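Local coordinates for protein methyl-accepting chemotaxis sensory transducer (PDB 4K08) that probably senses small-molecule signals in the periplasm through a PAS-like Cache domain and relays them to the chemotaxis machinery, at residues 23-28 with 40-45; 57-60 with 66-69. All coordinates share one frame; numbering follows the deposited sequence.

Contact 1 of 2, residues 23-28 with 40-45; sequences EHQGAR and RRAALE. With ZN (zinc ion), chain B.
The amide oxygen OE1 of Gln-25 sits between two very different neighbours: the methyl group of Ala-42 on the facing helix, and the guanidinium of Arg-28 one turn along its own. Across the contact, OE1 of Gln-25 lies 3.6 Å from CB of Ala-42, a van der Waals approach in which the methyl group offers no hydrogen bond. The polar partner comes from the same helix: NH1 of Arg-28 donates to OE1 of Gln-25 over 2.8 Å. With an N-H...O angle of only 121°, that bond is weak despite its length. CD of Gln-25 lies at the guanidinium edge, in its plane. NE of Arg-28 looks instead to Glu-33, a long and weak ion pair.

The glutamine reaches this place by folding at its second torsion (chi2 -53°), which keeps the chain short. CG of Gln-25 is then left 4.3 Å from CB of Ala-43, and the amide turns towards Ala-42. Two alanines on one side and a bent glutamine on the other make a small interface, 113 Å² in all. The backbones come closest at Gln-25 and Ala-43, whose CA atoms are 6.5 Å apart.

His-24 takes another direction. With CG anti to the backbone N (chi1 -166°), its imidazole stays clear of residues 40-45, and NE2 of His-24 binds a zinc ion at 2.1 Å. A water oxygen 2.5 Å from the zinc ion is a second, longer ligand.

The contact joins the end of the long helix 5-30 to helix 36-49. The second helix also meets the sheet: Ala-43, Leu-44 and Arg-40 touch Trp-135 of strand 135-142, Arg-40 makes a cation-pi contact with Trp-133, and Leu-44 packs on strand 67-69.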
ATOM      1  N   GLU A  23     -11.639  -6.088   0.727  1.00 52.63           N
ATOM      2  CA  GLU A  23     -13.052  -6.029   1.157  1.00 57.41           C
ATOM      3  C   GLU A  23     -13.695  -7.398   1.065  1.00 58.58           C
ATOM      4  O   GLU A  23     -14.417  -7.794   1.960  1.00 59.53           O
ATOM      5  CB  GLU A  23     -13.881  -5.007   0.365  1.00 60.39           C
ATOM      6  CG  GLU A  23     -13.488  -3.560   0.652  1.00 63.14           C
ATOM      7  CD  GLU A  23     -14.593  -2.544   0.348  1.00 69.31           C
ATOM      8  OE1 GLU A  23     -15.573  -2.909  -0.348  1.00 76.41           O
ATOM      9  OE2 GLU A  23     -14.473  -1.379   0.815  1.00 67.77           O
ATOM     10  N   HIS A  24     -13.395  -8.139  -0.003  1.00 49.54           N
ATOM     11  CA  HIS A  24     -13.974  -9.472  -0.202  1.00 50.06           C
ATOM     12  C   HIS A  24     -13.689 -10.409   0.962  1.00 49.28           C
ATOM     13  O   HIS A  24     -14.585 -11.135   1.417  1.00 47.70           O
ATOM     14  CB  HIS A  24     -13.456 -10.123  -1.497  1.00 51.33           C
ATOM     15  CG  HIS A  24     -14.246 -11.324  -1.917  1.00 53.68           C
ATOM     16  ND1 HIS A  24     -15.605 -11.270  -2.166  1.00 59.06           N
ATOM     17  CD2 HIS A  24     -13.877 -12.616  -2.099  1.00 51.03           C
ATOM     18  CE1 HIS A  24     -16.034 -12.471  -2.505  1.00 63.12           C
ATOM     19  NE2 HIS A  24     -15.009 -13.310  -2.464  1.00 58.10           N
ATOM     20  N   GLN A  25     -12.440 -10.403   1.439  1.00 50.13           N
ATOM     21  CA  GLN A  25     -12.059 -11.231   2.589  1.00 49.39           C
ATOM     22  C   GLN A  25     -12.745 -10.743   3.880  1.00 48.61           C
ATOM     23  O   GLN A  25     -13.256 -11.557   4.662  1.00 47.56           O
ATOM     24  CB  GLN A  25     -10.527 -11.284   2.759  1.00 44.52           C
ATOM     25  CG  GLN A  25      -9.817 -12.038   1.649  1.00 42.80           C
ATOM     26  CD  GLN A  25     -10.401 -13.448   1.454  1.00 52.28           C
ATOM     27  OE1 GLN A  25     -10.633 -14.190   2.419  1.00 52.90           O
ATOM     28  NE2 GLN A  25     -10.662 -13.807   0.204  1.00 56.55           N
ATOM     29  N   GLY A  26     -12.772  -9.425   4.082  1.00 41.51           N
ATOM     30  CA  GLY A  26     -13.423  -8.826   5.246  1.00 44.10           C
ATOM     31  C   GLY A  26     -14.900  -9.193   5.346  1.00 49.03           C
ATOM     32  O   GLY A  26     -15.412  -9.448   6.446  1.00 50.22           O
ATOM     33  N   ALA A  27     -15.585  -9.185   4.202  1.00 51.16           N
ATOM     34  CA  ALA A  27     -16.991  -9.558   4.107  1.00 55.21           C
ATOM     35  C   ALA A  27     -17.209 -11.004   4.564  1.00 57.37           C
ATOM     36  O   ALA A  27     -18.179 -11.308   5.264  1.00 60.37           O
ATOM     37  CB  ALA A  27     -17.478  -9.380   2.678  1.00 54.90           C
ATOM     38  N   ARG A  28     -16.312 -11.900   4.173  1.00 56.48           N
ATOM     39  CA  ARG A  28     -16.421 -13.289   4.581  1.00 59.17           C
ATOM     40  C   ARG A  28     -16.258 -13.409   6.101  1.00 59.52           C
ATOM     41  O   ARG A  28     -16.999 -14.156   6.775  1.00 61.79           O
ATOM     42  CB  ARG A  28     -15.399 -14.143   3.831  1.00 60.75           C
ATOM     43  CG  ARG A  28     -15.654 -14.216   2.318  1.00 61.94           C
ATOM     44  CD  ARG A  28     -14.557 -15.007   1.643  1.00 65.08           C
ATOM     45  NE  ARG A  28     -14.472 -16.361   2.176  1.00 70.08           N
ATOM     46  CZ  ARG A  28     -13.343 -17.025   2.409  1.00 70.07           C
ATOM     47  NH1 ARG A  28     -12.158 -16.464   2.158  1.00 70.51           N
ATOM     48  NH2 ARG A  28     -13.401 -18.261   2.898  1.00 69.50           N
ATOM     49  N   ARG A  40      -7.629 -11.806   7.232  1.00 34.20           N
ATOM     50  CA  ARG A  40      -6.462 -10.943   7.093  1.00 33.10           C
ATOM     51  C   ARG A  40      -5.290 -11.710   6.490  1.00 31.09           C
ATOM     52  O   ARG A  40      -4.578 -11.188   5.599  1.00 29.61           O
ATOM     53  CB  ARG A  40      -6.053 -10.382   8.467  1.00 33.05           C
ATOM     54  CG  ARG A  40      -6.929  -9.253   8.953  1.00 37.39           C
ATOM     55  CD  ARG A  40      -6.348  -8.572  10.222  1.00 40.59           C
ATOM     56  NE  ARG A  40      -6.411  -9.424  11.392  1.00 39.82           N
ATOM     57  CZ  ARG A  40      -7.460  -9.469  12.215  1.00 43.03           C
ATOM     58  NH1 ARG A  40      -8.501  -8.681  11.993  1.00 43.16           N
ATOM     59  NH2 ARG A  40      -7.465 -10.277  13.267  1.00 41.71           N
ATOM     60  N   ARG A  41      -5.066 -12.942   6.965  1.00 30.87           N
ATOM     61  CA  ARG A  41      -3.992 -13.749   6.401  1.00 33.12           C
ATOM     62  C   ARG A  41      -4.205 -14.087   4.906  1.00 31.55           C
ATOM     63  O   ARG A  41      -3.245 -14.049   4.106  1.00 28.30           O
ATOM     64  CB  ARG A  41      -3.714 -14.999   7.259  1.00 34.98           C
ATOM     65  CG  ARG A  41      -3.128 -14.588   8.605  1.00 37.20           C
ATOM     66  CD  ARG A  41      -2.557 -15.739   9.358  1.00 44.05           C
ATOM     67  NE  ARG A  41      -3.618 -16.536   9.971  1.00 47.39           N
ATOM     68  CZ  ARG A  41      -4.099 -17.692   9.486  1.00 47.17           C
ATOM     69  NH1 ARG A  41      -3.604 -18.205   8.363  1.00 39.69           N
ATOM     70  NH2 ARG A  41      -5.077 -18.348  10.144  1.00 46.46           N
ATOM     71  N   ALA A  42      -5.436 -14.379   4.515  1.00 28.81           N
ATOM     72  CA  ALA A  42      -5.743 -14.681   3.113  1.00 27.58           C
ATOM     73  C   ALA A  42      -5.502 -13.419   2.206  1.00 30.24           C
ATOM     74  O   ALA A  42      -4.912 -13.525   1.120  1.00 29.44           O
ATOM     75  CB  ALA A  42      -7.228 -15.212   2.972  1.00 33.05           C
ATOM     76  N   ALA A  43      -5.895 -12.241   2.689  1.00 26.95           N
ATOM     77  CA  ALA A  43      -5.642 -10.995   1.965  1.00 28.61           C
ATOM     78  C   ALA A  43      -4.150 -10.733   1.800  1.00 29.96           C
ATOM     79  O   ALA A  43      -3.685 -10.406   0.671  1.00 26.75           O
ATOM     80  CB  ALA A  43      -6.285  -9.831   2.672  1.00 28.57           C
ATOM     81  N   LEU A  44      -3.392 -10.898   2.891  1.00 31.28           N
ATOM     82  CA  LEU A  44      -1.929 -10.692   2.845  1.00 30.10           C
ATOM     83  C   LEU A  44      -1.201 -11.701   1.967  1.00 29.84           C
ATOM     84  O   LEU A  44      -0.216 -11.362   1.342  1.00 26.63           O
ATOM     85  CB  LEU A  44      -1.289 -10.747   4.240  1.00 27.22           C
ATOM     86  CG  LEU A  44      -1.721  -9.612   5.172  1.00 28.77           C
ATOM     87  CD1 LEU A  44      -1.039  -9.762   6.536  1.00 28.21           C
ATOM     88  CD2 LEU A  44      -1.457  -8.205   4.533  1.00 26.92           C
ATOM     89  N   GLU A  45      -1.633 -12.957   1.993  1.00 25.96           N
ATOM     90  CA  GLU A  45      -1.057 -13.971   1.121  1.00 27.67           C
ATOM     91  C   GLU A  45      -1.226 -13.573  -0.364  1.00 27.20           C
ATOM     92  O   GLU A  45      -0.270 -13.655  -1.143  1.00 29.55           O
ATOM     93  CB  GLU A  45      -1.720 -15.328   1.385  1.00 30.30           C
ATOM     94  CG  GLU A  45      -1.378 -16.397   0.387  1.00 28.67           C
ATOM     95  CD  GLU A  45      -2.146 -17.693   0.665  1.00 38.32           C
ATOM     96  OE1 GLU A  45      -3.403 -17.671   0.848  1.00 41.21           O
ATOM     97  OE2 GLU A  45      -1.482 -18.741   0.706  1.00 36.06           O
TER
HETATM   98 ZN    ZN B 200     -15.342 -14.894  -3.744  1.00 55.21          ZN
HETATM   99  O   HOH W   1     -17.229 -15.658  -2.386  1.00 40.50           O

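Contact 2 of 2, residues 57-60 with 66-69; sequences YFWV and RMVM. With ACT (acetate ion), chain C.
Val-60 faces both Val-68 and Met-69, a classic beta bulge in the antiparallel hairpin of strands 59-62 and 67-69. The tight part is here. O of Val-60 is gripped twice from the same face of its carbonyl plane, by N of Met-69 at 3.1 Å and, less straight, by N of Val-68 at 3.0 Å. In return, N of Val-60 donates to O of Met-69 over 2.8 Å, completing the hydrogen-bonded pair.

Selenomethionine Met-67 bends about CB-CG and again about CG-SE (chi2 68°, chi3 76°), bringing SE to 4.1 Å from CD1 of Trp-59. This Met-aromatic contact is oblique to the ring. The looser edge is the side chain of Val-68, partly exposed, which sets CB and CG2 against CG1 of Val-60; Arg-66 beyond it turns away to pair with Glu-64.

Over the face of the Trp-59 ring lies a bound acetate, probably from the crystallisation liquor, in what may be the ligand pocket of the Cache domain. Its O accepts a hydrogen bond from Tyr-57 OH at the edge of that ring, and its CH3 stands 3.5 Å above the Trp-59 ring plane, over the centre.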
ATOM      1  N   TYR A  57       4.327  -3.609  -7.201  1.00 21.54           N
ATOM      2  CA  TYR A  57       3.863  -4.392  -6.041  1.00 20.65           C
ATOM      3  C   TYR A  57       2.956  -3.581  -5.096  1.00 22.03           C
ATOM      4  O   TYR A  57       2.855  -2.329  -5.212  1.00 22.39           O
ATOM      5  CB  TYR A  57       5.084  -4.901  -5.280  1.00 19.09           C
ATOM      6  CG  TYR A  57       5.861  -3.730  -4.667  1.00 19.76           C
ATOM      7  CD1 TYR A  57       5.523  -3.219  -3.407  1.00 22.70           C
ATOM      8  CD2 TYR A  57       6.933  -3.150  -5.369  1.00 22.44           C
ATOM      9  CE1 TYR A  57       6.235  -2.103  -2.855  1.00 22.43           C
ATOM     10  CE2 TYR A  57       7.660  -2.068  -4.834  1.00 21.85           C
ATOM     11  CZ  TYR A  57       7.302  -1.550  -3.583  1.00 22.62           C
ATOM     12  OH  TYR A  57       8.039  -0.495  -3.105  1.00 19.83           O
ATOM     13  N   PHE A  58       2.337  -4.288  -4.139  1.00 21.29           N
ATOM     14  CA  PHE A  58       1.435  -3.681  -3.147  1.00 24.08           C
ATOM     15  C   PHE A  58       2.106  -3.783  -1.779  1.00 24.03           C
ATOM     16  O   PHE A  58       2.828  -4.730  -1.569  1.00 22.02           O
ATOM     17  CB  PHE A  58       0.088  -4.451  -3.075  1.00 27.08           C
ATOM     18  CG  PHE A  58      -0.673  -4.478  -4.388  1.00 26.28           C
ATOM     19  CD1 PHE A  58      -1.433  -3.382  -4.797  1.00 27.53           C
ATOM     20  CD2 PHE A  58      -0.596  -5.589  -5.236  1.00 24.51           C
ATOM     21  CE1 PHE A  58      -2.105  -3.401  -6.026  1.00 27.32           C
ATOM     22  CE2 PHE A  58      -1.267  -5.625  -6.433  1.00 26.55           C
ATOM     23  CZ  PHE A  58      -2.025  -4.523  -6.841  1.00 26.25           C
ATOM     24  N   TRP A  59       1.811  -2.885  -0.830  1.00 22.22           N
ATOM     25  CA  TRP A  59       2.206  -3.105   0.552  1.00 25.37           C
ATOM     26  C   TRP A  59       1.006  -2.762   1.426  1.00 28.76           C
ATOM     27  O   TRP A  59       0.060  -2.129   0.982  1.00 24.55           O
ATOM     28  CB  TRP A  59       3.399  -2.186   0.982  1.00 24.49           C
ATOM     29  CG  TRP A  59       2.936  -0.727   1.149  1.00 25.86           C
ATOM     30  CD1 TRP A  59       2.434  -0.119   2.311  1.00 26.92           C
ATOM     31  CD2 TRP A  59       2.877   0.281   0.125  1.00 26.13           C
ATOM     32  NE1 TRP A  59       2.116   1.202   2.054  1.00 26.84           N
ATOM     33  CE2 TRP A  59       2.321   1.468   0.727  1.00 28.49           C
ATOM     34  CE3 TRP A  59       3.217   0.308  -1.234  1.00 26.23           C
ATOM     35  CZ2 TRP A  59       2.131   2.657   0.013  1.00 29.83           C
ATOM     36  CZ3 TRP A  59       3.030   1.534  -1.962  1.00 28.50           C
ATOM     37  CH2 TRP A  59       2.490   2.678  -1.329  1.00 29.28           C
ATOM     38  N   VAL A  60       1.060  -3.174   2.684  1.00 26.86           N
ATOM     39  CA  VAL A  60       0.024  -2.853   3.623  1.00 23.84           C
ATOM     40  C   VAL A  60       0.681  -2.285   4.874  1.00 25.65           C
ATOM     41  O   VAL A  60       1.619  -2.880   5.418  1.00 25.10           O
ATOM     42  CB  VAL A  60      -0.797  -4.110   4.024  1.00 26.04           C
ATOM     43  CG1 VAL A  60      -1.857  -3.695   5.107  1.00 28.18           C
ATOM     44  CG2 VAL A  60      -1.446  -4.774   2.780  1.00 24.65           C
ATOM     45  N   ARG A  66       2.351   1.373  11.264  1.00 32.81           N
ATOM     46  CA  ARG A  66       3.274   0.295  11.482  1.00 31.99           C
ATOM     47  C   ARG A  66       3.147  -0.648  10.249  1.00 29.86           C
ATOM     48  O   ARG A  66       2.041  -0.825   9.722  1.00 28.68           O
ATOM     49  CB  ARG A  66       2.931  -0.453  12.786  1.00 32.48           C
ATOM     50  CG  ARG A  66       3.857  -1.665  13.159  1.00 31.91           C
ATOM     51  CD  ARG A  66       3.572  -2.149  14.664  1.00 33.86           C
ATOM     52  NE  ARG A  66       3.932  -1.115  15.659  1.00 34.47           N
ATOM     53  CZ  ARG A  66       5.117  -1.043  16.263  1.00 37.19           C
ATOM     54  NH1 ARG A  66       6.072  -1.927  15.978  1.00 35.98           N
ATOM     55  NH2 ARG A  66       5.363  -0.098  17.182  1.00 38.55           N
HETATM   56  N   MSE A  67       4.260  -1.211   9.797  1.00 29.12           N
HETATM   57  CA  MSE A  67       4.207  -2.034   8.574  1.00 29.08           C
HETATM   58  C   MSE A  67       3.516  -3.376   8.922  1.00 29.96           C
HETATM   59  O   MSE A  67       3.893  -4.049   9.900  1.00 30.50           O
HETATM   60  CB  MSE A  67       5.583  -2.321   8.002  1.00 26.83           C
HETATM   61  CG  MSE A  67       5.501  -3.021   6.639  1.00 27.70           C
HETATM   62 SE   MSE A  67       4.775  -1.788   5.264  0.67 25.10          SE
HETATM   63  CE  MSE A  67       6.312  -0.667   4.938  1.00 27.35           C
ATOM     64  N   VAL A  68       2.520  -3.736   8.110  1.00 29.95           N
ATOM     65  CA  VAL A  68       1.871  -5.061   8.194  1.00 27.90           C
ATOM     66  C   VAL A  68       2.561  -6.056   7.247  1.00 25.59           C
ATOM     67  O   VAL A  68       2.953  -7.130   7.701  1.00 25.15           O
ATOM     68  CB  VAL A  68       0.363  -4.988   7.876  1.00 28.46           C
ATOM     69  CG1 VAL A  68      -0.318  -6.406   7.941  1.00 25.87           C
ATOM     70  CG2 VAL A  68      -0.341  -4.045   8.864  1.00 28.86           C
HETATM   71  N   MSE A  69       2.708  -5.691   5.965  1.00 23.68           N
HETATM   72  CA  MSE A  69       3.338  -6.543   4.949  1.00 27.03           C
HETATM   73  C   MSE A  69       3.911  -5.707   3.823  1.00 26.04           C
HETATM   74  O   MSE A  69       3.164  -5.012   3.118  1.00 23.74           O
HETATM   75  CB  MSE A  69       2.312  -7.530   4.335  1.00 22.75           C
HETATM   76  CG  MSE A  69       2.919  -8.717   3.599  1.00 25.43           C
HETATM   77 SE   MSE A  69       3.586  -8.221   1.803  0.58 18.74          SE
HETATM   78  CE  MSE A  69       1.883  -7.550   1.171  1.00 22.14           C
TER
HETATM   79  C   ACT C 201       6.520   1.790  -0.965  1.00 27.52           C
HETATM   80  O   ACT C 201       7.069   0.632  -1.095  1.00 21.60           O
HETATM   81  OXT ACT C 201       6.418   2.522  -1.982  1.00 22.70           O
HETATM   82  CH3 ACT C 201       5.969   2.332   0.362  1.00 25.11           C

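Overall arrangement
Contacts 1 and 2 lie in series along the chain, their centres about 14 Å apart, and they meet through one residue. Leu-44 takes no part in packing against residues 23-28; its two methyls point to the hairpin instead. CD1 of Leu-44 lies 3.7 Å from CG1 of Val-68, while CD2 of Leu-44 is 3.8 Å from CB of Met-69 and 3.9 Å from CG2 of Val-60. Helix 36-49 is thus shared, with the long helix against it at contact 1 and the bulged strands at contact 2. The bound groups are well separated: ZN of the zinc ion is 27.6 Å from C of the acetate. The metal sits at the periphery, and the acetate beside the hairpin, where Tyr-110, His-70 and Lys-123 also hydrogen-bond to it.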